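Local coordinates for uncharacterized protein AsqI (PDB 5YY3), which catalyses the zinc-dependent ring contraction of 4'-methoxycyclopenin to 4'-methoxyviridicatin, with release of methyl isocyanate, in aspoquinolone biosynthesis, at residues Val534-Gly539 / Val552-Trp557. Sequence-based numbering, arbitrary orientation.
Sequences VARKMG and VFRHGW
The side chains of R536 and R554 run alongside each other in a common direction, where two parts of one long loop of the hemocyanin-type Ig-like domain, 534-539 and 552-557, come together around a single beta bridge between A535 and W557. The R536 chain, extended from CG to NE with CG anti to the backbone N (chi1 159°), runs past the type I turn F553-G556, and its NH1 donates to R554 O at 2.9 Å. That oxygen sits in the guanidinium plane, at its rim, while M538 SD rests over the centre of one face, 3.5 Å above it. The two guanidinium planes are turned 70° apart. Both arginines reach D184 by salt bridges, R536 through NH1 and R554 through NH2, which also bonds P139 O, and R536 NH2 pairs with D181; D184, shared by both, probably offsets the like charges and ties the loop to helix 180-193, which carries the zinc ligands H186 and H190.

M538 CG packs on V552 CG1 at 3.6 Å, the two side chains crossing at a slant. At the other end, V534 and W557 run alongside each other, CG1 against CB. The W557 side chain, its NE1 bonded to L561 O, touches L182 of helix 180-193 and M221 of helix 210-231, forms a cation-pi pair with R224 and is about 7 Å from that of H186. F553 carries G556 CA over the centre of one ring face, and its CD2 approaches A535 O. The same carbonyl accepts K537 NZ, which also bonds S532 O. Three backbone bonds join the segments: W557 N to V534 O, R536 N to W557 O, and the N of K537, the central residue of an inverse gamma turn, to V552 O at 2.7 Å.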
loop_
_atom_site.group_PDB
_atom_site.type_symbol
_atom_site.label_atom_id
_atom_site.label_comp_id
_atom_site.label_asym_id
_atom_site.label_seq_id
_atom_site.Cartn_x
_atom_site.Cartn_y
_atom_site.Cartn_z
ATOM N N VAL A 534 -11.235 -33.006 -13.661
ATOM C CA VAL A 534 -10.794 -32.413 -12.402
ATOM C C VAL A 534 -11.934 -31.671 -11.682
ATOM O O VAL A 534 -11.914 -31.481 -10.466
ATOM C CB VAL A 534 -9.604 -31.455 -12.692
ATOM C CG1 VAL A 534 -9.368 -30.461 -11.564
ATOM C CG2 VAL A 534 -8.344 -32.266 -13.010
ATOM N N ALA A 535 -12.956 -31.302 -12.438
ATOM C CA ALA A 535 -13.949 -30.352 -11.964
ATOM C C ALA A 535 -15.148 -30.976 -11.258
ATOM O O ALA A 535 -15.617 -32.046 -11.622
ATOM C CB ALA A 535 -14.432 -29.504 -13.136
ATOM N N ARG A 536 -15.643 -30.264 -10.252
ATOM C CA ARG A 536 -16.903 -30.567 -9.579
ATOM C C ARG A 536 -18.066 -30.216 -10.512
ATOM O O ARG A 536 -18.136 -29.107 -11.030
ATOM C CB ARG A 536 -16.951 -29.788 -8.250
ATOM C CG ARG A 536 -18.290 -29.532 -7.609
ATOM C CD ARG A 536 -18.042 -28.764 -6.316
ATOM N NE ARG A 536 -19.198 -28.026 -5.800
ATOM C CZ ARG A 536 -19.766 -28.292 -4.629
ATOM N NH1 ARG A 536 -19.286 -29.281 -3.888
ATOM N NH2 ARG A 536 -20.801 -27.583 -4.196
ATOM N N LYS A 537 -18.959 -31.163 -10.771
ATOM C CA LYS A 537 -19.977 -30.941 -11.797
ATOM C C LYS A 537 -21.242 -30.331 -11.236
ATOM O O LYS A 537 -22.308 -30.936 -11.262
ATOM C CB LYS A 537 -20.308 -32.241 -12.524
ATOM C CG LYS A 537 -19.517 -32.403 -13.789
ATOM C CD LYS A 537 -18.056 -32.541 -13.519
ATOM C CE LYS A 537 -17.300 -32.961 -14.750
ATOM N NZ LYS A 537 -16.023 -33.607 -14.312
ATOM N N MET A 538 -21.109 -29.114 -10.734
ATOM C CA MET A 538 -22.226 -28.403 -10.162
ATOM C C MET A 538 -22.092 -26.952 -10.565
ATOM O O MET A 538 -20.990 -26.490 -10.853
ATOM C CB MET A 538 -22.247 -28.549 -8.630
ATOM C CG MET A 538 -22.141 -29.993 -8.145
ATOM S SD MET A 538 -22.120 -30.193 -6.352
ATOM C CE MET A 538 -23.860 -30.512 -6.054
ATOM N N GLY A 539 -23.207 -26.231 -10.592
ATOM C CA GLY A 539 -23.153 -24.789 -10.703
ATOM C C GLY A 539 -22.753 -24.228 -9.350
ATOM O O GLY A 539 -22.502 -24.995 -8.409
ATOM N N VAL A 552 -21.340 -36.557 -10.345
ATOM C CA VAL A 552 -21.375 -35.169 -9.906
ATOM C C VAL A 552 -19.998 -34.668 -9.436
ATOM O O VAL A 552 -19.690 -33.478 -9.566
ATOM C CB VAL A 552 -22.405 -35.004 -8.773
ATOM C CG1 VAL A 552 -22.450 -33.579 -8.267
ATOM C CG2 VAL A 552 -23.779 -35.438 -9.263
ATOM N N PHE A 553 -19.175 -35.587 -8.922
ATOM C CA PHE A 553 -17.853 -35.275 -8.386
ATOM C C PHE A 553 -17.948 -34.113 -7.394
ATOM O O PHE A 553 -17.264 -33.093 -7.532
ATOM C CB PHE A 553 -16.869 -34.997 -9.539
ATOM C CG PHE A 553 -15.415 -35.161 -9.151
ATOM C CD1 PHE A 553 -15.072 -35.670 -7.904
ATOM C CD2 PHE A 553 -14.398 -34.927 -10.072
ATOM C CE1 PHE A 553 -13.755 -35.850 -7.552
ATOM C CE2 PHE A 553 -13.065 -35.129 -9.730
ATOM C CZ PHE A 553 -12.750 -35.594 -8.461
ATOM N N ARG A 554 -18.815 -34.276 -6.393
ATOM C CA ARG A 554 -19.083 -33.212 -5.433
ATOM C C ARG A 554 -17.797 -32.746 -4.761
ATOM O O ARG A 554 -17.639 -31.564 -4.464
ATOM C CB ARG A 554 -20.099 -33.668 -4.386
ATOM C CG ARG A 554 -20.524 -32.584 -3.391
ATOM C CD ARG A 554 -21.468 -33.139 -2.328
ATOM N NE ARG A 554 -21.584 -32.282 -1.160
ATOM C CZ ARG A 554 -22.399 -32.529 -0.137
ATOM N NH1 ARG A 554 -23.153 -33.624 -0.144
ATOM N NH2 ARG A 554 -22.468 -31.688 0.891
ATOM N N HIS A 555 -16.875 -33.680 -4.539
ATOM C CA HIS A 555 -15.597 -33.378 -3.889
ATOM C C HIS A 555 -14.479 -33.055 -4.888
ATOM O O HIS A 555 -13.304 -33.040 -4.528
ATOM C CB HIS A 555 -15.166 -34.538 -3.003
ATOM C CG HIS A 555 -15.076 -35.851 -3.724
ATOM N ND1 HIS A 555 -16.138 -36.387 -4.426
ATOM C CD2 HIS A 555 -14.058 -36.731 -3.851
ATOM C CE1 HIS A 555 -15.774 -37.543 -4.948
ATOM N NE2 HIS A 555 -14.518 -37.778 -4.614
ATOM N N GLY A 556 -14.842 -32.789 -6.138
ATOM C CA GLY A 556 -13.881 -32.281 -7.102
ATOM C C GLY A 556 -13.596 -30.781 -6.944
ATOM O O GLY A 556 -14.057 -30.125 -5.998
ATOM N N TRP A 557 -12.824 -30.232 -7.871
ATOM C CA TRP A 557 -12.474 -28.820 -7.822
ATOM C C TRP A 557 -13.612 -27.941 -8.374
ATOM O O TRP A 557 -14.162 -28.230 -9.427
ATOM C CB TRP A 557 -11.184 -28.567 -8.601
ATOM C CG TRP A 557 -10.623 -27.257 -8.226
ATOM C CD1 TRP A 557 -10.597 -26.118 -8.986
ATOM C CD2 TRP A 557 -10.070 -26.916 -6.959
ATOM N NE1 TRP A 557 -10.017 -25.097 -8.273
ATOM C CE2 TRP A 557 -9.691 -25.557 -7.016
ATOM C CE3 TRP A 557 -9.841 -27.631 -5.770
ATOM C CZ2 TRP A 557 -9.112 -24.885 -5.930
ATOM C CZ3 TRP A 557 -9.244 -26.976 -4.700
ATOM C CH2 TRP A 557 -8.893 -25.614 -4.787
#